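PDB 6OJ1: endo alpha-1,4 polygalactosaminidase from Neosartorya fumigata, which cleaves alpha-1,4-linked galactosamine polymers at internal bonds, an endo-galactosaminidase activity that disrupts microbial biofilms. Local coordinates for residues K41-L46 / T53-E58; E231-D236 / T263-M268; N239-V244 / N269-V274. All coordinates share one frame; numbering follows the deposited sequence.

Following the chain from the N terminus, contact 1 closes first, where the loop leaving strand 42-45 turns back past the beginning of that strand before entering strand 59-63. Contact 2 then joins the end of strand 227-231 and its following turn to strand 261-266. Contact 3 draws 239-244, farther along the loop that follows strand 227-231, onto 269-274, so contacts 2 and 3 cross, their segments alternating along the chain. All three meet around K266, whose NZ reaches Q43 OE1 and I44 O of contact 1 and N271 O and W273 O of contact 3. The first and last parallel strands of the barrel are thereby tied together, with L46 N to L270 O adding a further link.

Contact 1 of 3, residues K41-L46 / T53-E58; sequences KWQIEL and TSVDAE
K41 and W42, entering strand 42-45, pass beside the irregular D56-E58 backbone with the CA atoms of W42 and A57 4.8 Å apart and the touching parts of the two chains running 127° from each other. A weak backbone bond spans them, from E58 N to K41 O at 3.1 Å, its N-H...O angle bent to 126°. The K41 side chain leaves with CG anti to the backbone N (chi1 -174°) and stays extended from there on. CD and CE pass beside D56 O, and NZ ends 3.2 Å from D56 O in a second weak bond. Water 2 accepts from K41 NZ and donates to D56 OD2, joining two opposite charges that do not touch directly. Water 1 accepts from the backbone K41 N and donates to the carboxylate at E58 OE2. Between these polar groups, A57 CB presses on the peptide joining W42 to Q43, 3.5 Å from W42 C. V55 lies next to it, CG1 4.2 Å from Q43 CB and CG2 near the amide at NE2, and the two side chains cross at about a right angle. The Q43 chain bends at chi2, and its OE1 accepts from I44 N at 2.9 Å. With K266 NZ also donating to OE1, and NE2 donating to N272 O, this buried amide has both ends satisfied and its rotation fixed. On the loop side D56 is the centre of an inverse gamma turn, which kinks the loop shortly before strand 59-63. Y276 makes a cation-pi contact with K41, and its OH bonds to W42 O. The contact belongs to the first strand-to-strand connection of the (beta/alpha)-barrel of this GH114 enzyme, where an irregular loop without a helix leads back to the N-terminal end of the parallel strands.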
loop_
_atom_site.group_PDB
_atom_site.type_symbol
_atom_site.label_atom_id
_atom_site.label_comp_id
_atom_site.label_asym_id
_atom_site.label_seq_id
_atom_site.Cartn_x
_atom_site.Cartn_y
_atom_site.Cartn_z
ATOM N N LYS A 41 -2.081 2.416 -15.293
ATOM C CA LYS A 41 -3.051 1.397 -14.910
ATOM C C LYS A 41 -2.398 0.344 -14.024
ATOM O O LYS A 41 -1.270 -0.092 -14.275
ATOM C CB LYS A 41 -3.631 0.736 -16.160
ATOM C CG LYS A 41 -4.759 -0.242 -15.893
ATOM C CD LYS A 41 -5.301 -0.768 -17.233
ATOM C CE LYS A 41 -6.341 -1.856 -17.046
ATOM N NZ LYS A 41 -6.821 -2.354 -18.378
ATOM N N TRP A 42 -3.119 -0.080 -12.987
ATOM C CA TRP A 42 -2.568 -1.042 -12.046
ATOM C C TRP A 42 -3.604 -2.102 -11.707
ATOM O O TRP A 42 -4.789 -2.000 -12.043
ATOM C CB TRP A 42 -2.049 -0.366 -10.765
ATOM C CG TRP A 42 -3.101 0.125 -9.786
ATOM C CD1 TRP A 42 -4.192 0.900 -10.063
ATOM C CD2 TRP A 42 -3.105 -0.080 -8.361
ATOM N NE1 TRP A 42 -4.893 1.163 -8.901
ATOM C CE2 TRP A 42 -4.252 0.572 -7.847
ATOM C CE3 TRP A 42 -2.254 -0.758 -7.474
ATOM C CZ2 TRP A 42 -4.576 0.564 -6.487
ATOM C CZ3 TRP A 42 -2.570 -0.767 -6.111
ATOM C CH2 TRP A 42 -3.723 -0.101 -5.632
ATOM N N GLN A 43 -3.111 -3.143 -11.050
ATOM C CA GLN A 43 -3.901 -4.202 -10.452
ATOM C C GLN A 43 -3.315 -4.450 -9.072
ATOM O O GLN A 43 -2.115 -4.266 -8.861
ATOM C CB GLN A 43 -3.873 -5.477 -11.333
ATOM C CG GLN A 43 -4.197 -6.818 -10.640
ATOM C CD GLN A 43 -5.668 -6.990 -10.246
ATOM O OE1 GLN A 43 -6.301 -6.073 -9.732
ATOM N NE2 GLN A 43 -6.212 -8.180 -10.488
ATOM N N ILE A 44 -4.163 -4.836 -8.126
ATOM C CA ILE A 44 -3.715 -5.208 -6.793
ATOM C C ILE A 44 -4.396 -6.512 -6.411
ATOM O O ILE A 44 -5.596 -6.691 -6.650
ATOM C CB ILE A 44 -3.988 -4.109 -5.743
ATOM C CG1 ILE A 44 -3.609 -4.609 -4.341
ATOM C CG2 ILE A 44 -5.445 -3.624 -5.791
ATOM C CD1 ILE A 44 -3.548 -3.499 -3.266
ATOM N N GLU A 45 -3.623 -7.440 -5.856
ATOM C CA GLU A 45 -4.175 -8.734 -5.448
ATOM C C GLU A 45 -3.360 -9.181 -4.244
ATOM O O GLU A 45 -2.191 -9.543 -4.394
ATOM C CB GLU A 45 -4.119 -9.760 -6.577
ATOM C CG GLU A 45 -4.978 -11.006 -6.307
ATOM C CD GLU A 45 -4.301 -11.981 -5.367
ATOM O OE1 GLU A 45 -3.227 -12.511 -5.736
ATOM O OE2 GLU A 45 -4.830 -12.197 -4.247
ATOM N N LEU A 46 -3.975 -9.145 -3.059
ATOM C CA LEU A 46 -3.287 -9.398 -1.801
ATOM C C LEU A 46 -3.762 -10.647 -1.081
ATOM O O LEU A 46 -3.118 -11.055 -0.106
ATOM C CB LEU A 46 -3.461 -8.199 -0.845
ATOM C CG LEU A 46 -2.982 -6.860 -1.367
ATOM C CD1 LEU A 46 -3.030 -5.830 -0.199
ATOM C CD2 LEU A 46 -1.568 -7.005 -1.911
ATOM N N THR A 53 -2.561 -13.262 -14.383
ATOM C CA THR A 53 -1.859 -12.123 -14.960
ATOM C C THR A 53 -2.540 -11.654 -16.238
ATOM O O THR A 53 -1.920 -10.984 -17.066
ATOM C CB THR A 53 -0.393 -12.476 -15.212
ATOM O OG1 THR A 53 -0.314 -13.573 -16.132
ATOM C CG2 THR A 53 0.266 -12.891 -13.911
ATOM N N SER A 54 -3.813 -12.027 -16.409
ATOM C CA SER A 54 -4.588 -11.698 -17.600
ATOM C C SER A 54 -4.969 -10.233 -17.641
ATOM O O SER A 54 -5.325 -9.719 -18.708
ATOM C CB SER A 54 -5.865 -12.543 -17.640
ATOM O OG SER A 54 -6.834 -12.018 -16.738
ATOM N N VAL A 55 -4.935 -9.566 -16.491
ATOM C CA VAL A 55 -5.292 -8.160 -16.417
ATOM C C VAL A 55 -4.196 -7.348 -17.093
ATOM O O VAL A 55 -3.019 -7.437 -16.728
ATOM C CB VAL A 55 -5.500 -7.734 -14.960
ATOM C CG1 VAL A 55 -5.902 -6.277 -14.884
ATOM C CG2 VAL A 55 -6.557 -8.631 -14.312
ATOM N N ASP A 56 -4.583 -6.553 -18.087
ATOM C CA ASP A 56 -3.640 -5.736 -18.846
ATOM C C ASP A 56 -3.341 -4.441 -18.085
ATOM O O ASP A 56 -3.752 -3.344 -18.461
ATOM C CB ASP A 56 -4.208 -5.446 -20.227
ATOM C CG ASP A 56 -3.259 -4.658 -21.083
ATOM O OD1 ASP A 56 -2.033 -4.781 -20.865
ATOM O OD2 ASP A 56 -3.739 -3.906 -21.959
ATOM N N ALA A 57 -2.610 -4.588 -16.982
ATOM C CA ALA A 57 -2.171 -3.457 -16.183
ATOM C C ALA A 57 -0.650 -3.398 -16.176
ATOM O O ALA A 57 0.014 -4.437 -16.140
ATOM C CB ALA A 57 -2.681 -3.557 -14.739
ATOM N N GLU A 58 -0.099 -2.178 -16.182
ATOM C CA GLU A 58 1.354 -2.019 -16.207
ATOM C C GLU A 58 1.985 -2.342 -14.865
ATOM O O GLU A 58 3.165 -2.701 -14.814
ATOM C CB GLU A 58 1.754 -0.589 -16.578
ATOM C CG GLU A 58 1.556 -0.185 -18.014
ATOM C CD GLU A 58 2.112 1.204 -18.278
ATOM O OE1 GLU A 58 3.300 1.445 -17.954
ATOM O OE2 GLU A 58 1.356 2.061 -18.782
HETATM O O HOH W 1 -1.118 2.458 -17.981
HETATM O O HOH W 2 -5.424 -2.269 -20.912
#

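Contact 2 of 3, residues E231-D236 / T263-M268; sequences EYPKGD and TVIKNM
K234 NZ donates to N267 OD1 at 2.8 Å, approaching 21° out of the amide plane, in the shortest direct polar link between the two segments. The lysine chain is extended beyond CG, and its CD and CE also lie against the same oxygen. NZ has further partners in L242 O and N240 OD1, while N267 ND2 is taken by N271 OD1 and N240 O, so both polar ends are shared with the neighbouring loop. E231 holds the backbones together: its N donates to V264 O and its O accepts from K266 N, each at 3.1 Å and nearly straight. Both bonds of E231 thus flank I265, the pattern of a parallel bridge, here between strands 227-231 and 261-266, the last two parallel neighbours of the barrel sheet. Beyond the bridge the chain swings through a type I turn from Y232 to G235. Water 4 joins K234 N to K266 O, and water 5 joins G235 O to M268 N, adding water-mediated links beyond the direct bonds. The Y232 ring packs against K266-M268. M268 SD sits over the ring centre, 3.9 Å from the centroid and 12° off the normal, a Met-aromatic contact; the bend at chi2 (78°) brings SD there. At the ring edge CE1 approaches N267 O at 3.4 Å, while OH bonds to E206 and to water 3, which also donates to M268 O. Farther out, M268 CE rests on D236 CB at 3.6 Å, and on the I265 side P233 CG packs tightly on I265 CG2 at 3.5 Å.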
loop_
_atom_site.group_PDB
_atom_site.type_symbol
_atom_site.label_atom_id
_atom_site.label_comp_id
_atom_site.label_asym_id
_atom_site.label_seq_id
_atom_site.Cartn_x
_atom_site.Cartn_y
_atom_site.Cartn_z
ATOM N N GLU A 231 -11.595 1.612 -4.692
ATOM C CA GLU A 231 -12.915 1.752 -4.094
ATOM C C GLU A 231 -13.537 0.371 -3.952
ATOM O O GLU A 231 -13.240 -0.542 -4.730
ATOM C CB GLU A 231 -13.845 2.664 -4.911
ATOM C CG GLU A 231 -13.367 4.137 -5.003
ATOM C CD GLU A 231 -13.584 4.934 -3.722
ATOM O OE1 GLU A 231 -14.529 4.621 -2.966
ATOM O OE2 GLU A 231 -12.814 5.894 -3.478
ATOM N N TYR A 232 -14.401 0.227 -2.946
ATOM C CA TYR A 232 -14.993 -1.056 -2.569
ATOM C C TYR A 232 -16.512 -0.926 -2.602
ATOM O O TYR A 232 -17.169 -0.917 -1.553
ATOM C CB TYR A 232 -14.544 -1.491 -1.176
ATOM C CG TYR A 232 -13.051 -1.654 -0.965
ATOM C CD1 TYR A 232 -12.345 -2.679 -1.578
ATOM C CD2 TYR A 232 -12.362 -0.795 -0.117
ATOM C CE1 TYR A 232 -10.974 -2.837 -1.363
ATOM C CE2 TYR A 232 -11.004 -0.941 0.112
ATOM C CZ TYR A 232 -10.311 -1.962 -0.514
ATOM O OH TYR A 232 -8.956 -2.125 -0.298
ATOM N N PRO A 233 -17.108 -0.842 -3.791
ATOM C CA PRO A 233 -18.542 -0.511 -3.862
ATOM C C PRO A 233 -19.469 -1.607 -3.353
ATOM O O PRO A 233 -20.623 -1.302 -3.022
ATOM C CB PRO A 233 -18.764 -0.233 -5.355
ATOM C CG PRO A 233 -17.680 -0.951 -6.039
ATOM C CD PRO A 233 -16.484 -0.923 -5.121
ATOM N N LYS A 234 -19.025 -2.865 -3.286
ATOM C CA LYS A 234 -19.874 -3.930 -2.757
ATOM C C LYS A 234 -19.925 -3.940 -1.235
ATOM O O LYS A 234 -20.697 -4.711 -0.659
ATOM C CB LYS A 234 -19.397 -5.306 -3.252
ATOM C CG LYS A 234 -19.331 -5.458 -4.775
ATOM C CD LYS A 234 -18.734 -6.815 -5.200
ATOM C CE LYS A 234 -18.211 -6.762 -6.631
ATOM N NZ LYS A 234 -17.450 -8.020 -7.013
ATOM N N GLY A 235 -19.126 -3.115 -0.572
ATOM C CA GLY A 235 -19.166 -3.064 0.874
ATOM C C GLY A 235 -18.154 -3.993 1.505
ATOM O O GLY A 235 -17.330 -4.624 0.839
ATOM N N ASP A 236 -18.233 -4.087 2.829
ATOM C CA ASP A 236 -17.187 -4.752 3.594
ATOM C C ASP A 236 -17.486 -6.216 3.897
ATOM O O ASP A 236 -16.691 -6.855 4.592
ATOM C CB ASP A 236 -16.933 -3.983 4.895
ATOM C CG ASP A 236 -18.150 -3.938 5.787
ATOM O OD1 ASP A 236 -19.273 -4.144 5.272
ATOM O OD2 ASP A 236 -17.978 -3.716 7.007
ATOM N N THR A 263 -7.630 4.344 -10.859
ATOM C CA THR A 263 -8.671 3.731 -10.050
ATOM C C THR A 263 -8.815 2.254 -10.388
ATOM O O THR A 263 -8.792 1.868 -11.562
ATOM C CB THR A 263 -10.003 4.454 -10.250
ATOM O OG1 THR A 263 -9.865 5.824 -9.835
ATOM C CG2 THR A 263 -11.102 3.783 -9.430
ATOM N N VAL A 264 -8.943 1.429 -9.345
ATOM C CA VAL A 264 -9.450 0.066 -9.475
ATOM C C VAL A 264 -10.684 -0.081 -8.595
ATOM O O VAL A 264 -10.739 0.451 -7.480
ATOM C CB VAL A 264 -8.403 -1.006 -9.102
ATOM C CG1 VAL A 264 -7.365 -1.133 -10.197
ATOM C CG2 VAL A 264 -7.754 -0.696 -7.739
ATOM N N ILE A 265 -11.668 -0.816 -9.097
ATOM C CA ILE A 265 -12.813 -1.247 -8.308
ATOM C C ILE A 265 -12.548 -2.682 -7.885
ATOM O O ILE A 265 -12.271 -3.539 -8.734
ATOM C CB ILE A 265 -14.111 -1.117 -9.122
ATOM C CG1 ILE A 265 -14.377 0.364 -9.415
ATOM C CG2 ILE A 265 -15.271 -1.749 -8.402
ATOM C CD1 ILE A 265 -15.254 0.592 -10.611
ATOM N N LYS A 266 -12.586 -2.946 -6.573
ATOM C CA LYS A 266 -12.137 -4.227 -6.038
ATOM C C LYS A 266 -13.142 -4.760 -5.024
ATOM O O LYS A 266 -13.946 -4.013 -4.457
ATOM C CB LYS A 266 -10.744 -4.109 -5.348
ATOM C CG LYS A 266 -9.625 -3.604 -6.241
ATOM C CD LYS A 266 -9.243 -4.678 -7.264
ATOM C CE LYS A 266 -8.640 -5.915 -6.589
ATOM N NZ LYS A 266 -8.160 -6.865 -7.651
ATOM N N ASN A 267 -13.069 -6.071 -4.782
ATOM C CA ASN A 267 -13.630 -6.641 -3.565
ATOM C C ASN A 267 -12.807 -6.210 -2.353
ATOM O O ASN A 267 -11.601 -5.988 -2.452
ATOM C CB ASN A 267 -13.628 -8.167 -3.623
ATOM C CG ASN A 267 -14.548 -8.710 -4.672
ATOM O OD1 ASN A 267 -15.693 -8.277 -4.799
ATOM N ND2 ASN A 267 -14.061 -9.690 -5.431
ATOM N N MET A 268 -13.472 -6.133 -1.187
ATOM C CA MET A 268 -12.765 -5.772 0.044
ATOM C C MET A 268 -11.678 -6.787 0.396
ATOM O O MET A 268 -10.696 -6.440 1.065
ATOM C CB MET A 268 -13.766 -5.630 1.203
ATOM C CG MET A 268 -13.148 -5.235 2.538
ATOM S SD MET A 268 -12.744 -3.475 2.672
ATOM C CE MET A 268 -14.372 -2.745 2.695
HETATM O O HOH W 3 -9.057 -4.202 1.795
HETATM O O HOH W 4 -16.399 -3.979 -3.345
HETATM O O HOH W 5 -16.383 -5.806 -1.271
#

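Contact 3 of 3, residues N239-V244 / N269-V274; sequences NNDLSV and NLNNWV. With MAN (alpha-D-mannopyranose), chain B.
N239 lies flat against N269, the two amides stacked with their planes 6° apart and the side chains running past each other in opposite directions. From the backbone outward, N239 CB meets N269 ND2 at 3.3 Å. CG comes next and stacks on N269 CG at 3.5 Å. At the tip the amide divides its work: OD1 accepts from N269 N at 3.0 Å, the donor standing 43° above the carbonyl plane, while ND2 donates to O4 of the mannose at 3.0 Å. N269 ND2 reaches O3 of the same sugar at 2.9 Å along a nearly straight N-H...O line of 172°. N269 OD1 in turn accepts from N271 N, closing an Asx turn. Farther along, D241 OD1 receives waters 6 and 7, which lead to W273 N (weakly) and N271 ND2; N271 OD1 accepts from N267 ND2. The W273 indole lies under the 240-242 backbone, with N240 O over one face toward the rim and CZ2 3.3 Å from L242 O; K234 adds a cation-pi contact to this ring. Two stacked asparagines therefore present neighbouring N-H groups to adjacent hydroxyls of one mannose, so this surface loop pair grips an arm of the protein's own glycan by hydrogen bonds, with bound water supplying much of the remaining polar contact.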
loop_
_atom_site.group_PDB
_atom_site.type_symbol
_atom_site.label_atom_id
_atom_site.label_comp_id
_atom_site.label_asym_id
_atom_site.label_seq_id
_atom_site.Cartn_x
_atom_site.Cartn_y
_atom_site.Cartn_z
ATOM N N ASN A 239 -17.829 -10.343 -1.266
ATOM C CA ASN A 239 -16.739 -10.524 -2.216
ATOM C C ASN A 239 -17.196 -11.532 -3.252
ATOM O O ASN A 239 -17.569 -12.656 -2.896
ATOM C CB ASN A 239 -15.468 -11.028 -1.521
ATOM C CG ASN A 239 -15.047 -10.144 -0.370
ATOM O OD1 ASN A 239 -14.531 -9.058 -0.581
ATOM N ND2 ASN A 239 -15.254 -10.614 0.855
ATOM N N ASN A 240 -17.180 -11.139 -4.523
ATOM C CA ASN A 240 -17.564 -12.059 -5.588
ATOM C C ASN A 240 -17.026 -11.526 -6.914
ATOM O O ASN A 240 -16.429 -10.451 -6.981
ATOM C CB ASN A 240 -19.082 -12.278 -5.622
ATOM C CG ASN A 240 -19.864 -10.996 -5.845
ATOM O OD1 ASN A 240 -19.517 -10.175 -6.688
ATOM N ND2 ASN A 240 -20.936 -10.827 -5.084
ATOM N N ASP A 241 -17.224 -12.308 -7.976
ATOM C CA ASP A 241 -16.702 -11.953 -9.287
ATOM C C ASP A 241 -17.753 -11.275 -10.160
ATOM O O ASP A 241 -17.586 -11.195 -11.381
ATOM C CB ASP A 241 -16.147 -13.202 -9.990
ATOM C CG ASP A 241 -14.889 -13.737 -9.327
ATOM O OD1 ASP A 241 -14.260 -12.993 -8.538
ATOM O OD2 ASP A 241 -14.530 -14.905 -9.594
ATOM N N LEU A 242 -18.836 -10.795 -9.557
ATOM C CA LEU A 242 -19.901 -10.146 -10.299
ATOM C C LEU A 242 -19.718 -8.632 -10.261
ATOM O O LEU A 242 -18.932 -8.094 -9.488
ATOM C CB LEU A 242 -21.261 -10.553 -9.736
ATOM C CG LEU A 242 -21.554 -12.033 -9.985
ATOM C CD1 LEU A 242 -22.776 -12.487 -9.215
ATOM C CD2 LEU A 242 -21.738 -12.279 -11.473
ATOM N N SER A 243 -20.454 -7.939 -11.121
ATOM C CA SER A 243 -20.187 -6.531 -11.354
ATOM C C SER A 243 -20.928 -5.645 -10.352
ATOM O O SER A 243 -21.624 -6.112 -9.447
ATOM C CB SER A 243 -20.561 -6.153 -12.784
ATOM O OG SER A 243 -20.041 -4.872 -13.095
ATOM N N VAL A 244 -20.772 -4.336 -10.517
ATOM C CA VAL A 244 -21.505 -3.363 -9.725
ATOM C C VAL A 244 -22.395 -2.552 -10.658
ATOM O O VAL A 244 -22.247 -2.580 -11.879
ATOM C CB VAL A 244 -20.572 -2.444 -8.920
ATOM C CG1 VAL A 244 -19.779 -3.268 -7.913
ATOM C CG2 VAL A 244 -19.628 -1.699 -9.858
ATOM N N ASN A 269 -11.803 -8.034 -0.074
ATOM C CA ASN A 269 -10.769 -9.018 0.225
ATOM C C ASN A 269 -9.558 -8.898 -0.698
ATOM O O ASN A 269 -8.573 -9.611 -0.489
ATOM C CB ASN A 269 -11.345 -10.453 0.192
ATOM C CG ASN A 269 -11.753 -10.930 -1.203
ATOM O OD1 ASN A 269 -11.540 -10.244 -2.203
ATOM N ND2 ASN A 269 -12.334 -12.148 -1.272
ATOM N N LEU A 270 -9.611 -8.009 -1.694
ATOM C CA LEU A 270 -8.503 -7.769 -2.622
ATOM C C LEU A 270 -8.026 -9.065 -3.291
ATOM O O LEU A 270 -6.827 -9.306 -3.456
ATOM C CB LEU A 270 -7.357 -7.031 -1.919
ATOM C CG LEU A 270 -7.720 -5.587 -1.537
ATOM C CD1 LEU A 270 -6.559 -4.973 -0.684
ATOM C CD2 LEU A 270 -8.017 -4.742 -2.777
ATOM N N ASN A 271 -8.981 -9.898 -3.711
ATOM C CA ASN A 271 -8.654 -11.048 -4.549
ATOM C C ASN A 271 -8.481 -10.597 -6.006
ATOM O O ASN A 271 -8.309 -9.402 -6.260
ATOM C CB ASN A 271 -9.717 -12.149 -4.378
ATOM C CG ASN A 271 -11.116 -11.730 -4.861
ATOM O OD1 ASN A 271 -11.309 -10.642 -5.405
ATOM N ND2 ASN A 271 -12.092 -12.626 -4.685
ATOM N N ASN A 272 -8.508 -11.525 -6.978
ATOM C CA ASN A 272 -8.184 -11.156 -8.362
ATOM C C ASN A 272 -9.185 -10.160 -8.953
ATOM O O ASN A 272 -8.804 -9.290 -9.753
ATOM C CB ASN A 272 -8.144 -12.400 -9.269
ATOM C CG ASN A 272 -6.810 -13.173 -9.198
ATOM O OD1 ASN A 272 -5.734 -12.589 -9.113
ATOM N ND2 ASN A 272 -6.899 -14.505 -9.280
ATOM N N TRP A 273 -10.472 -10.300 -8.633
ATOM C CA TRP A 273 -11.508 -9.589 -9.384
ATOM C C TRP A 273 -11.244 -8.089 -9.407
ATOM O O TRP A 273 -10.896 -7.497 -8.387
ATOM C CB TRP A 273 -12.888 -9.840 -8.778
ATOM C CG TRP A 273 -13.961 -9.065 -9.479
ATOM C CD1 TRP A 273 -14.604 -9.415 -10.633
ATOM C CD2 TRP A 273 -14.501 -7.799 -9.086
ATOM N NE1 TRP A 273 -15.530 -8.454 -10.968
ATOM C CE2 TRP A 273 -15.475 -7.447 -10.040
ATOM C CE3 TRP A 273 -14.245 -6.925 -8.021
ATOM C CZ2 TRP A 273 -16.208 -6.272 -9.956
ATOM C CZ3 TRP A 273 -14.976 -5.755 -7.937
ATOM C CH2 TRP A 273 -15.937 -5.431 -8.901
ATOM N N VAL A 274 -11.423 -7.470 -10.575
ATOM C CA VAL A 274 -11.208 -6.028 -10.699
ATOM C C VAL A 274 -12.046 -5.500 -11.852
ATOM O O VAL A 274 -12.262 -6.186 -12.853
ATOM C CB VAL A 274 -9.704 -5.690 -10.889
ATOM C CG1 VAL A 274 -9.136 -6.370 -12.124
ATOM C CG2 VAL A 274 -9.471 -4.186 -10.962
HETATM C C1 MAN B . -13.638 -16.981 0.092
HETATM C C2 MAN B . -12.778 -15.712 0.359
HETATM C C3 MAN B . -13.578 -14.668 1.149
HETATM C C4 MAN B . -14.960 -14.411 0.489
HETATM C C5 MAN B . -15.712 -15.755 0.317
HETATM C C6 MAN B . -17.050 -15.620 -0.386
HETATM O O2 MAN B . -12.407 -15.071 -0.861
HETATM O O3 MAN B . -12.837 -13.449 1.309
HETATM O O4 MAN B . -15.743 -13.520 1.285
HETATM O O5 MAN B . -14.899 -16.663 -0.469
HETATM O O6 MAN B . -17.661 -16.910 -0.411
HETATM O O HOH W 6 -11.591 -13.132 -8.213
HETATM O O HOH W 7 -14.574 -13.129 -6.007
#